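Local coordinates for 2',5'-phosphodiesterase 12 (Homo sapiens, PDB 4Z0V), which belongs to the endonuclease/exonuclease/phosphatase family, with a magnesium ion bound in a DNase I-like fold and an E-set-type domain ahead of it, at residues Tyr380-Asp392 and Gln419-Leu433. Numbering follows the deposited sequence. Where two conformers were deposited one is given.
Sequences YTNYVGGFHGCLD and QALPSVSHPSDHIAL
With CG anti to the carbonyl carbon in both (chi1 -71° and -56°), H430 and D392 swing together, and their second torsions turn the ND1 edge to OD2. ND1 of H430 donates to OD2 of D392 at 2.8 Å, almost in the ring plane and on the syn lone pair, while the carboxylate plane stands 79° to the ring. The same OD2 takes a second bond, from OG1 of T381 on its anti lone pair at 2.6 Å. T381 OG1 in turn accepts from the backbone N of L391. Two donors thus grip OD2, one on each of its lone pairs, and the in-plane bond restrains the turn of the imidazole. N382 lies over one face of that ring, its CB 4.0 Å from the ring centroid in a CH-pi contact. Its ND2 makes a weak bond to the backbone O of D429 and donates to a water that also bonds D429 OD2.

Backbones join at a single bridge, N382 with H430. I431 N donates to T381 O, and Y383 N to D429 O; further along, L421 N reaches Y383 O at 2.9 Å. Beside this, V384 CG1 packs 3.4 Å from D429 CB, and the edge of the Y383 ring meets A420 CB. A classic bulge puts T381 and N382 together opposite G389 in the hairpin.

S428, D429 and H430 form the S-D-H sequence characteristic of the family. The D429 side chain comes within about 4 Å of the magnesium ion, which places this contact beside the metal site; its OD2 also hydrogen-bonds the Y149 hydroxyl. The 419-433 loop, running from helix 412-416 to strand 433-439, fastens the hairpin of strands 382-384 and 387-397, with V415 of that helix against Y380, Y383 and I431, and N132 of strand 125-132 against H430.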
loop_
_atom_site.group_PDB
_atom_site.type_symbol
_atom_site.label_atom_id
_atom_site.label_comp_id
_atom_site.label_asym_id
_atom_site.label_seq_id
_atom_site.Cartn_x
_atom_site.Cartn_y
_atom_site.Cartn_z
ATOM N N TYR A 380 -9.605 -8.142 13.555
ATOM C CA TYR A 380 -9.842 -8.131 12.100
ATOM C C TYR A 380 -9.036 -7.010 11.442
ATOM O O TYR A 380 -8.698 -6.019 12.090
ATOM C CB TYR A 380 -11.358 -7.961 11.743
ATOM C CG TYR A 380 -12.008 -6.810 12.482
ATOM C CD1 TYR A 380 -11.832 -5.495 12.059
ATOM C CD2 TYR A 380 -12.831 -7.037 13.583
ATOM C CE1 TYR A 380 -12.401 -4.428 12.751
ATOM C CE2 TYR A 380 -13.409 -5.978 14.284
ATOM C CZ TYR A 380 -13.173 -4.674 13.877
ATOM O OH TYR A 380 -13.728 -3.621 14.556
ATOM N N THR A 381 -8.743 -7.179 10.162
ATOM C CA THR A 381 -8.096 -6.163 9.317
ATOM C C THR A 381 -9.016 -5.899 8.120
ATOM O O THR A 381 -8.720 -5.063 7.278
ATOM C CB THR A 381 -6.678 -6.601 8.877
ATOM O OG1 THR A 381 -6.790 -7.755 8.052
ATOM C CG2 THR A 381 -5.758 -6.914 10.058
ATOM N N ASN A 382 -10.103 -6.661 8.021
ATOM C CA ASN A 382 -11.101 -6.542 6.974
ATOM C C ASN A 382 -12.460 -6.614 7.651
ATOM O O ASN A 382 -12.680 -7.548 8.416
ATOM C CB ASN A 382 -10.908 -7.634 5.937
ATOM C CG ASN A 382 -11.995 -7.702 4.876
ATOM O OD1 ASN A 382 -12.683 -8.688 4.765
ATOM N ND2 ASN A 382 -12.091 -6.721 3.999
ATOM N N TYR A 383 -13.334 -5.602 7.458
ATOM C CA TYR A 383 -14.625 -5.622 8.185
ATOM C C TYR A 383 -15.739 -5.126 7.269
ATOM O O TYR A 383 -15.853 -3.926 7.016
ATOM C CB TYR A 383 -14.515 -4.764 9.452
ATOM C CG TYR A 383 -15.668 -4.970 10.408
ATOM C CD1 TYR A 383 -16.873 -4.294 10.234
ATOM C CD2 TYR A 383 -15.578 -5.890 11.450
ATOM C CE1 TYR A 383 -17.935 -4.475 11.114
ATOM C CE2 TYR A 383 -16.648 -6.102 12.319
ATOM C CZ TYR A 383 -17.828 -5.398 12.136
ATOM O OH TYR A 383 -18.910 -5.617 12.946
ATOM N N VAL A 384 -16.530 -6.054 6.747
ATOM C CA VAL A 384 -17.588 -5.713 5.789
ATOM C C VAL A 384 -18.923 -6.319 6.249
ATOM O O VAL A 384 -18.956 -7.043 7.239
ATOM C CB VAL A 384 -17.212 -6.165 4.350
ATOM C CG1 VAL A 384 -16.040 -5.353 3.829
ATOM C CG2 VAL A 384 -16.894 -7.667 4.285
ATOM N N GLY A 385 -19.994 -5.999 5.550
ATOM C CA GLY A 385 -21.281 -6.614 5.853
ATOM C C GLY A 385 -21.160 -8.089 5.512
ATOM O O GLY A 385 -20.766 -8.431 4.396
ATOM N N GLY A 386 -21.374 -8.951 6.497
ATOM C CA GLY A 386 -21.313 -10.396 6.279
ATOM C C GLY A 386 -19.980 -11.076 6.526
ATOM O O GLY A 386 -19.908 -12.307 6.485
ATOM N N PHE A 387 -18.901 -10.299 6.794
ATOM C CA PHE A 387 -17.606 -10.919 7.025
ATOM C C PHE A 387 -16.662 -10.013 7.756
ATOM O O PHE A 387 -16.604 -8.821 7.472
ATOM C CB PHE A 387 -16.935 -11.320 5.679
ATOM C CG PHE A 387 -15.566 -11.939 5.871
ATOM C CD1 PHE A 387 -15.430 -13.280 6.214
ATOM C CD2 PHE A 387 -14.409 -11.170 5.738
ATOM C CE1 PHE A 387 -14.168 -13.838 6.439
ATOM C CE2 PHE A 387 -13.146 -11.729 5.967
ATOM C CZ PHE A 387 -13.034 -13.061 6.319
ATOM N N HIS A 388 -15.867 -10.597 8.640
ATOM C CA HIS A 388 -14.720 -9.901 9.211
ATOM C C HIS A 388 -13.620 -10.931 9.456
ATOM O O HIS A 388 -13.897 -12.111 9.681
ATOM C CB HIS A 388 -15.021 -9.047 10.452
ATOM C CG HIS A 388 -15.360 -9.834 11.674
ATOM N ND1 HIS A 388 -16.671 -10.077 12.021
ATOM C CD2 HIS A 388 -14.548 -10.402 12.598
ATOM C CE1 HIS A 388 -16.620 -10.768 13.149
ATOM N NE2 HIS A 388 -15.366 -11.001 13.526
ATOM N N GLY A 389 -12.379 -10.482 9.387
ATOM C CA GLY A 389 -11.280 -11.382 9.641
ATOM C C GLY A 389 -9.952 -10.676 9.571
ATOM O O GLY A 389 -9.840 -9.594 8.973
ATOM N N CYS A 390 -8.960 -11.271 10.216
ATOM C CA CYS A 390 -7.592 -10.757 10.151
ATOM C C CYS A 390 -6.974 -11.410 8.940
ATOM O O CYS A 390 -6.728 -12.619 8.986
ATOM C CB CYS A 390 -6.837 -11.097 11.429
ATOM S SG CYS A 390 -5.074 -10.736 11.335
ATOM N N LEU A 391 -6.761 -10.645 7.846
ATOM C CA LEU A 391 -6.264 -11.190 6.576
ATOM C C LEU A 391 -4.903 -10.647 6.182
ATOM O O LEU A 391 -4.257 -11.218 5.295
ATOM C CB LEU A 391 -7.259 -10.814 5.450
ATOM C CG LEU A 391 -8.716 -11.334 5.610
ATOM C CD1 LEU A 391 -9.568 -10.890 4.454
ATOM C CD2 LEU A 391 -8.775 -12.849 5.801
ATOM N N ASP A 392 -4.513 -9.521 6.782
ATOM C CA ASP A 392 -3.294 -8.752 6.441
ATOM C C ASP A 392 -2.230 -8.887 7.481
ATOM O O ASP A 392 -2.533 -8.910 8.681
ATOM C CB ASP A 392 -3.645 -7.256 6.298
ATOM C CG ASP A 392 -4.743 -7.021 5.280
ATOM O OD1 ASP A 392 -4.427 -6.964 4.074
ATOM O OD2 ASP A 392 -5.938 -7.003 5.678
ATOM N N GLN A 419 -22.037 1.058 10.086
ATOM C CA GLN A 419 -22.228 -0.388 10.046
ATOM C C GLN A 419 -20.899 -1.125 9.821
ATOM O O GLN A 419 -20.492 -1.920 10.657
ATOM C CB GLN A 419 -23.286 -0.843 9.019
ATOM C CG GLN A 419 -23.521 -2.355 9.120
ATOM C CD GLN A 419 -24.344 -2.933 8.016
ATOM O OE1 GLN A 419 -25.311 -2.334 7.550
ATOM N NE2 GLN A 419 -24.008 -4.153 7.623
ATOM N N ALA A 420 -20.243 -0.884 8.684
ATOM C CA ALA A 420 -18.996 -1.572 8.374
ATOM C C ALA A 420 -18.180 -0.709 7.433
ATOM O O ALA A 420 -18.440 0.507 7.316
ATOM C CB ALA A 420 -19.290 -2.948 7.763
ATOM N N LEU A 421 -17.201 -1.326 6.759
ATOM C CA LEU A 421 -16.286 -0.580 5.891
ATOM C C LEU A 421 -16.491 -0.920 4.406
ATOM O O LEU A 421 -16.930 -2.018 4.076
ATOM C CB LEU A 421 -14.833 -0.901 6.303
ATOM C CG LEU A 421 -14.486 -0.745 7.806
ATOM C CD1 LEU A 421 -13.077 -1.207 8.075
ATOM C CD2 LEU A 421 -14.715 0.671 8.298
ATOM N N PRO A 422 -16.124 -0.032 3.479
ATOM C CA PRO A 422 -15.647 1.344 3.693
ATOM C C PRO A 422 -16.780 2.230 4.198
ATOM O O PRO A 422 -17.926 1.778 4.290
ATOM C CB PRO A 422 -15.150 1.761 2.307
ATOM C CG PRO A 422 -15.965 0.957 1.352
ATOM C CD PRO A 422 -16.269 -0.344 2.043
ATOM N N SER A 423 -16.445 3.474 4.556
ATOM C CA SER A 423 -17.413 4.440 5.045
ATOM C C SER A 423 -16.979 5.844 4.678
ATOM O O SER A 423 -15.861 6.067 4.159
ATOM C CB SER A 423 -17.551 4.315 6.560
ATOM O OG SER A 423 -16.407 4.871 7.189
ATOM N N VAL A 424 -17.799 6.822 5.082
ATOM C CA VAL A 424 -17.431 8.226 4.914
ATOM C C VAL A 424 -16.137 8.561 5.712
ATOM O O VAL A 424 -15.488 9.549 5.403
ATOM C CB VAL A 424 -18.602 9.156 5.360
ATOM C CG1 VAL A 424 -19.815 8.974 4.454
ATOM C CG2 VAL A 424 -18.984 8.918 6.826
ATOM N N SER A 425 -15.757 7.728 6.710
ATOM C CA SER A 425 -14.615 7.992 7.563
ATOM C C SER A 425 -13.453 7.018 7.336
ATOM O O SER A 425 -12.431 7.139 7.997
ATOM C CB SER A 425 -15.057 7.928 9.026
ATOM O OG SER A 425 -16.059 8.904 9.265
ATOM N N HIS A 426 -13.612 6.052 6.417
ATOM C CA HIS A 426 -12.606 5.009 6.198
ATOM C C HIS A 426 -12.629 4.585 4.727
ATOM O O HIS A 426 -13.648 4.089 4.247
ATOM C CB HIS A 426 -12.924 3.830 7.127
ATOM C CG HIS A 426 -11.806 2.847 7.182
ATOM N ND1 HIS A 426 -10.807 2.956 8.117
ATOM C CD2 HIS A 426 -11.526 1.814 6.356
ATOM C CE1 HIS A 426 -9.960 1.971 7.861
ATOM N NE2 HIS A 426 -10.359 1.245 6.819
ATOM N N PRO A 427 -11.512 4.801 3.996
ATOM C CA PRO A 427 -11.550 4.636 2.534
ATOM C C PRO A 427 -11.320 3.243 1.952
ATOM O O PRO A 427 -11.086 3.133 0.748
ATOM C CB PRO A 427 -10.424 5.578 2.081
ATOM C CG PRO A 427 -9.383 5.431 3.211
ATOM C CD PRO A 427 -10.245 5.442 4.439
ATOM N N SER A 428 -11.356 2.191 2.755
ATOM C CA SER A 428 -11.144 0.849 2.195
ATOM C C SER A 428 -12.012 -0.143 2.967
ATOM O O SER A 428 -12.546 0.223 4.002
ATOM C CB SER A 428 -9.660 0.473 2.303
ATOM O OG SER A 428 -9.483 -0.887 1.923
ATOM N N ASP A 429 -12.153 -1.384 2.485
ATOM C CA ASP A 429 -12.832 -2.404 3.281
ATOM C C ASP A 429 -11.798 -3.070 4.211
ATOM O O ASP A 429 -12.162 -3.853 5.080
ATOM C CB ASP A 429 -13.575 -3.430 2.409
ATOM C CG ASP A 429 -12.788 -4.135 1.323
ATOM O OD1 ASP A 429 -11.725 -3.621 0.924
ATOM O OD2 ASP A 429 -13.313 -5.101 0.758
ATOM N N HIS A 430 -10.502 -2.741 4.031
ATOM C CA HIS A 430 -9.420 -3.202 4.906
ATOM C C HIS A 430 -8.931 -2.057 5.776
ATOM O O HIS A 430 -9.205 -0.896 5.488
ATOM C CB HIS A 430 -8.247 -3.764 4.092
ATOM C CG HIS A 430 -8.520 -5.074 3.428
ATOM N ND1 HIS A 430 -7.879 -6.239 3.840
ATOM C CD2 HIS A 430 -9.296 -5.355 2.362
ATOM C CE1 HIS A 430 -8.315 -7.198 3.032
ATOM N NE2 HIS A 430 -9.171 -6.717 2.125
ATOM N N ILE A 431 -8.170 -2.383 6.821
ATOM C CA ILE A 431 -7.574 -1.419 7.737
ATOM C C ILE A 431 -6.067 -1.492 7.571
ATOM O O ILE A 431 -5.506 -2.593 7.599
ATOM C CB ILE A 431 -8.021 -1.742 9.173
ATOM C CG1 ILE A 431 -9.564 -1.708 9.299
ATOM C CG2 ILE A 431 -7.336 -0.812 10.172
ATOM C CD1 ILE A 431 -10.102 -2.281 10.658
ATOM N N ALA A 432 -5.409 -0.339 7.407
ATOM C CA ALA A 432 -3.965 -0.286 7.259
ATOM C C ALA A 432 -3.268 -0.806 8.478
ATOM O O ALA A 432 -3.683 -0.509 9.620
ATOM C CB ALA A 432 -3.508 1.158 7.009
ATOM N N LEU A 433 -2.234 -1.615 8.252
ATOM C CA LEU A 433 -1.345 -2.043 9.351
ATOM C C LEU A 433 -0.169 -1.125 9.376
ATOM O O LEU A 433 0.392 -0.840 8.327
ATOM C CB LEU A 433 -0.858 -3.476 9.179
ATOM C CG LEU A 433 -1.885 -4.566 9.222
ATOM C CD1 LEU A 433 -1.187 -5.880 9.033
ATOM C CD2 LEU A 433 -2.669 -4.551 10.542
HETATM O O HOH W 1 -14.120 -7.410 1.963
HETATM O O HOH W 2 -21.407 -3.833 12.252
#